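PDB 6HBS: aminopentol aminotransferase from Sphingopyxis macrogoltabida, which transfers the amino group of aminopentol (hydrolysed fumonisin B1) to pyruvate with the aid of pyridoxal 5'-phosphate, giving 2-keto-HFB1 and L-alanine. Local coordinates for residues T124-A129 with K136-A141; S177-F182 with A213-K218. One frame throughout, in Å; residues are numbered along the deposited sequence. Where two conformers were deposited one is given.

Contact 1. Residues T124-A129 with K136-A141; sequences TAMVLA and KTILCA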
loop_
_atom_site.group_PDB
_atom_site.type_symbol
_atom_site.label_atom_id
_atom_site.label_comp_id
_atom_site.label_asym_id
_atom_site.label_seq_id
_atom_site.Cartn_x
_atom_site.Cartn_y
_atom_site.Cartn_z
ATOM N N THR A 124 5.473 -10.321 -0.301
ATOM C CA THR A 124 5.466 -11.004 -1.583
ATOM C C THR A 124 6.707 -11.906 -1.688
ATOM O O THR A 124 6.591 -13.069 -2.132
ATOM C CB THR A 124 5.344 -10.044 -2.774
ATOM O OG1 THR A 124 4.142 -9.269 -2.648
ATOM C CG2 THR A 124 5.305 -10.793 -4.089
ATOM N N ALA A 125 7.884 -11.387 -1.292
ATOM C CA ALA A 125 9.119 -12.171 -1.338
ATOM C C ALA A 125 8.992 -13.428 -0.461
ATOM O O ALA A 125 9.424 -14.519 -0.857
ATOM C CB ALA A 125 10.296 -11.312 -0.915
ATOM N N MET A 126 8.377 -13.273 0.710
ATOM C CA MET A 126 8.202 -14.379 1.701
ATOM C C MET A 126 7.338 -15.494 1.082
ATOM O O MET A 126 7.727 -16.674 1.093
ATOM C CB MET A 126 7.551 -13.857 2.975
ATOM C CG MET A 126 7.123 -14.944 3.932
ATOM S SD MET A 126 6.360 -14.237 5.367
ATOM C CE MET A 126 4.694 -13.988 4.754
ATOM N N VAL A 127 6.184 -15.119 0.510
ATOM C CA VAL A 127 5.261 -16.056 -0.106
ATOM C C VAL A 127 5.897 -16.705 -1.348
ATOM O O VAL A 127 5.832 -17.939 -1.500
ATOM C CB VAL A 127 3.910 -15.385 -0.399
ATOM C CG1 VAL A 127 2.988 -16.302 -1.191
ATOM C CG2 VAL A 127 3.234 -14.943 0.878
ATOM N N LEU A 128 6.532 -15.907 -2.215
ATOM C CA LEU A 128 7.261 -16.410 -3.375
ATOM C C LEU A 128 8.250 -17.506 -2.945
ATOM O O LEU A 128 8.296 -18.556 -3.571
ATOM C CB LEU A 128 7.993 -15.264 -4.071
ATOM C CG LEU A 128 8.494 -15.509 -5.491
ATOM C CD1 LEU A 128 8.726 -14.168 -6.195
ATOM C CD2 LEU A 128 9.798 -16.290 -5.533
ATOM N N ALA A 129 9.064 -17.230 -1.917
ATOM C CA ALA A 129 10.128 -18.156 -1.513
ATOM C C ALA A 129 9.544 -19.503 -1.052
ATOM O O ALA A 129 10.106 -20.551 -1.394
ATOM C CB ALA A 129 11.009 -17.532 -0.465
ATOM N N LYS A 136 9.014 -24.116 4.539
ATOM C CA LYS A 136 8.257 -23.232 5.395
ATOM C C LYS A 136 9.099 -22.096 5.994
ATOM O O LYS A 136 8.534 -21.010 6.238
ATOM C CB LYS A 136 7.618 -24.021 6.532
ATOM C CG LYS A 136 6.571 -25.027 6.091
ATOM C CD LYS A 136 5.946 -25.711 7.258
ATOM C CE LYS A 136 4.897 -26.721 6.865
ATOM N NZ LYS A 136 4.319 -27.346 8.076
ATOM N N THR A 137 10.388 -22.345 6.298
ATOM C CA THR A 137 11.083 -21.487 7.260
ATOM C C THR A 137 11.687 -20.265 6.560
ATOM O O THR A 137 12.448 -20.364 5.596
ATOM C CB THR A 137 12.125 -22.246 8.102
ATOM O OG1 THR A 137 11.464 -23.314 8.799
ATOM C CG2 THR A 137 12.789 -21.326 9.108
ATOM N N ILE A 138 11.364 -19.102 7.114
ATOM C CA ILE A 138 11.949 -17.831 6.685
ATOM C C ILE A 138 12.948 -17.374 7.761
ATOM O O ILE A 138 12.586 -17.247 8.920
ATOM C CB ILE A 138 10.837 -16.787 6.454
ATOM C CG1 ILE A 138 9.887 -17.240 5.346
ATOM C CG2 ILE A 138 11.433 -15.422 6.167
ATOM C CD1 ILE A 138 10.447 -17.191 3.956
ATOM N N LEU A 139 14.200 -17.150 7.366
ATOM C CA LEU A 139 15.217 -16.693 8.339
ATOM C C LEU A 139 15.351 -15.166 8.298
ATOM O O LEU A 139 15.681 -14.612 7.245
ATOM C CB LEU A 139 16.555 -17.354 8.018
ATOM C CG LEU A 139 16.592 -18.880 8.170
ATOM C CD1 LEU A 139 17.989 -19.425 7.901
ATOM C CD2 LEU A 139 16.054 -19.303 9.517
ATOM N N CYS A 140 15.180 -14.516 9.451
ATOM C CA CYS A 140 15.379 -13.062 9.569
ATOM C C CYS A 140 16.345 -12.799 10.734
ATOM O O CYS A 140 16.494 -13.635 11.628
ATOM C CB CYS A 140 14.051 -12.344 9.807
ATOM S SG CYS A 140 12.879 -12.611 8.447
ATOM N N ALA A 141 17.033 -11.659 10.677
ATOM C CA ALA A 141 17.907 -11.206 11.749
ATOM C C ALA A 141 17.047 -10.735 12.918
ATOM O O ALA A 141 16.040 -10.041 12.699
ATOM C CB ALA A 141 18.774 -10.083 11.226
#
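M126 meets I138 through the root of its side chain. The CG methylene lies 3.9 Å from I138 CG1 and 4.0 Å from I138 CD1, so one carbon of the methionine rests against both carbons of the longer isoleucine branch, and the two side chains cross at about a right angle. CG stands anti to the backbone N of M126 (chi1 170°); the chain is extended as far as SD, and the bend at chi3 (83°) carries the terminal CE away from the strand. The M126 side chain also packs against W151 of its own chain and P150 of the second subunit. The backbone takes part as well, with I138 CD1 4.0 Å from M126 O in van der Waals contact.

Helix 118-133 begins directly after N117 in the cofactor pocket and leads into strand 137-141, part of the mixed seven-stranded sheet of the large domain, as expected for a class-III aminotransferase of fold type I. The contact packs this helix on one face of the sheet, over strand 137-141, with the M126 side chain about 12 Å from a bound PLP.

One helical turn on, the CB of A129 points at the strand and approaches I138 CD1 more loosely, at 4.5 Å. The A129 methyl also touches A191 on the adjacent strand 189-194, while I138 packs on F193 of that same strand.

Contact 2. Residues S177-F182 with A213-K218; sequences SLSDAF and ARTARK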
loop_
_atom_site.group_PDB
_atom_site.type_symbol
_atom_site.label_atom_id
_atom_site.label_comp_id
_atom_site.label_asym_id
_atom_site.label_seq_id
_atom_site.Cartn_x
_atom_site.Cartn_y
_atom_site.Cartn_z
ATOM N N SER A 177 26.047 -17.824 13.386
ATOM C CA SER A 177 24.634 -17.754 13.771
ATOM C C SER A 177 23.759 -18.126 12.572
ATOM O O SER A 177 22.806 -18.887 12.695
ATOM C CB SER A 177 24.278 -16.373 14.277
ATOM O OG SER A 177 22.966 -16.336 14.769
ATOM N N LEU A 178 24.078 -17.553 11.407
ATOM C CA LEU A 178 23.287 -17.825 10.211
ATOM C C LEU A 178 23.440 -19.293 9.789
ATOM O O LEU A 178 22.449 -19.946 9.487
ATOM C CB LEU A 178 23.733 -16.879 9.097
ATOM C CG LEU A 178 22.934 -17.026 7.802
ATOM C CD1 LEU A 178 21.432 -16.995 8.057
ATOM C CD2 LEU A 178 23.363 -15.975 6.802
ATOM N N SER A 179 24.689 -19.789 9.725
ATOM C CA SER A 179 24.971 -21.202 9.443
ATOM C C SER A 179 24.130 -22.086 10.368
ATOM O O SER A 179 23.455 -23.015 9.916
ATOM C CB SER A 179 26.440 -21.543 9.598
ATOM O OG SER A 179 27.247 -20.698 8.799
ATOM N N ASP A 180 24.180 -21.793 11.673
ATOM C CA ASP A 180 23.456 -22.574 12.620
ATOM C C ASP A 180 21.953 -22.518 12.342
ATOM O O ASP A 180 21.277 -23.528 12.509
ATOM C CB ASP A 180 23.705 -22.142 14.059
ATOM C CG ASP A 180 25.100 -22.509 14.557
ATOM O OD1 ASP A 180 25.744 -23.376 13.951
ATOM O OD2 ASP A 180 25.524 -21.919 15.548
ATOM N N ALA A 181 21.434 -21.337 11.990
ATOM C CA ALA A 181 20.022 -21.203 11.747
ATOM C C ALA A 181 19.586 -22.124 10.608
ATOM O O ALA A 181 18.449 -22.675 10.637
ATOM C CB ALA A 181 19.695 -19.749 11.439
ATOM N N PHE A 182 20.442 -22.264 9.590
ATOM C CA PHE A 182 20.159 -23.161 8.464
ATOM C C PHE A 182 20.042 -24.611 8.978
ATOM O O PHE A 182 19.208 -25.407 8.475
ATOM C CB PHE A 182 21.228 -23.072 7.375
ATOM C CG PHE A 182 20.921 -22.086 6.279
ATOM C CD1 PHE A 182 21.305 -20.764 6.400
ATOM C CD2 PHE A 182 20.218 -22.480 5.148
ATOM C CE1 PHE A 182 20.986 -19.850 5.399
ATOM C CE2 PHE A 182 19.914 -21.575 4.148
ATOM C CZ PHE A 182 20.298 -20.263 4.276
ATOM N N ALA A 213 27.909 -11.906 4.556
ATOM C CA ALA A 213 27.215 -11.837 3.262
ATOM C C ALA A 213 27.553 -13.060 2.399
ATOM O O ALA A 213 26.669 -13.635 1.791
ATOM C CB ALA A 213 27.542 -10.522 2.569
ATOM N N ARG A 214 28.834 -13.466 2.377
ATOM C CA ARG A 214 29.247 -14.650 1.655
ATOM C C ARG A 214 28.564 -15.892 2.228
ATOM O O ARG A 214 28.072 -16.716 1.507
ATOM C CB ARG A 214 30.764 -14.818 1.700
ATOM C CG ARG A 214 31.487 -13.881 0.756
ATOM C CD ARG A 214 32.957 -13.770 1.094
ATOM N NE ARG A 214 33.585 -12.894 0.117
ATOM C CZ ARG A 214 34.861 -12.503 0.146
ATOM N NH1 ARG A 214 35.589 -12.651 1.245
ATOM N NH2 ARG A 214 35.401 -11.968 -0.938
ATOM N N THR A 215 28.533 -16.021 3.549
ATOM C CA THR A 215 27.890 -17.157 4.129
ATOM C C THR A 215 26.388 -17.184 3.758
ATOM O O THR A 215 25.841 -18.234 3.480
ATOM C CB THR A 215 28.076 -17.182 5.640
ATOM O OG1 THR A 215 29.482 -17.182 5.888
ATOM C CG2 THR A 215 27.390 -18.379 6.266
ATOM N N ALA A 216 25.719 -16.028 3.746
ATOM C CA ALA A 216 24.318 -16.012 3.348
ATOM C C ALA A 216 24.196 -16.586 1.934
ATOM O O ALA A 216 23.329 -17.442 1.661
ATOM C CB ALA A 216 23.761 -14.601 3.463
ATOM N N ARG A 217 25.072 -16.135 1.034
ATOM C CA ARG A 217 24.934 -16.491 -0.382
ATOM C C ARG A 217 25.255 -17.982 -0.560
ATOM O O ARG A 217 24.588 -18.691 -1.304
ATOM C CB ARG A 217 25.825 -15.604 -1.251
ATOM C CG ARG A 217 25.840 -15.934 -2.743
ATOM C CD ARG A 217 24.542 -15.672 -3.512
ATOM N NE ARG A 217 23.506 -16.670 -3.292
ATOM C CZ ARG A 217 22.250 -16.616 -3.759
ATOM N NH1 ARG A 217 21.760 -15.489 -4.263
ATOM N NH2 ARG A 217 21.482 -17.696 -3.721
ATOM N N LYS A 218 26.293 -18.455 0.128
ATOM C CA LYS A 218 26.727 -19.860 0.016
ATOM C C LYS A 218 25.706 -20.833 0.624
ATOM O O LYS A 218 25.421 -21.862 0.043
ATOM C CB LYS A 218 28.111 -20.021 0.660
ATOM C CG LYS A 218 28.624 -21.454 0.718
ATOM C CD LYS A 218 29.938 -21.610 1.482
ATOM C CE LYS A 218 29.807 -21.384 2.977
ATOM N NZ LYS A 218 28.929 -22.397 3.614
#
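T215 OG1 is hydrogen-bonded to E211 O, one turn earlier in its own helix, and T215 offers its methyl to the neighbouring helix instead. A chi1 of -58° sets OG1 beside the backbone N and so puts CG2 anti to it, toward the other helix. There it lies near S179, which is deposited in two conformers, so the 3.4 Å approach of S179 OG to T215 CG2 is tentative; this hydroxyl, too, has its hydrogen bond within its own helix, to A175 O.

Between L178 and A216 the meeting is apolar and close. L178 CD2 lies 3.6 Å from A216 CB and equally near A216 CA, so that this methyl beds on the small alanine and the adjoining backbone. An extended chi1 holds L178 CG out from the helix, and chi2 (50°) leaves CD2 roughly anti to CA, making it the methyl that reaches across.

The short helical segments run nearly parallel, 19° apart, with axes 9.9 Å from each other at closest approach. Helix 175-184 connects strands 167-170 and 189-194; helix 210-223 comes after 189-194 and the short strands 197-198 and 206-207, and leads into 226-230. Neighbouring crossover helices that cover one face of a largely parallel sheet belong to the alpha/beta large domain of fold type I enzymes. They lie side by side on the sheet, where L178 packs on Y170 of strand 167-170 and F182 on I189 and V192 of strand 189-194.

From the N terminus, contact 1 forms first, closing the short turn between helix 118-133 and strand 137-141. Contact 2 opens only after it and closes a longer loop of 30 residues, which includes strand 189-194; the two are in series, neither nested nor crossed. Strand 137-141 joins them. I138 faces helix 118-133, whereas its neighbour L139 points to the other side of the sheet, where L139 CD1 packs 3.9 Å from both F182 CD1 and A181 CB. Contact 1 therefore ties the strand to the helix on one face, and contact 2 pairs two helices on the opposite face; the centres of the two contacts are about 15 Å apart.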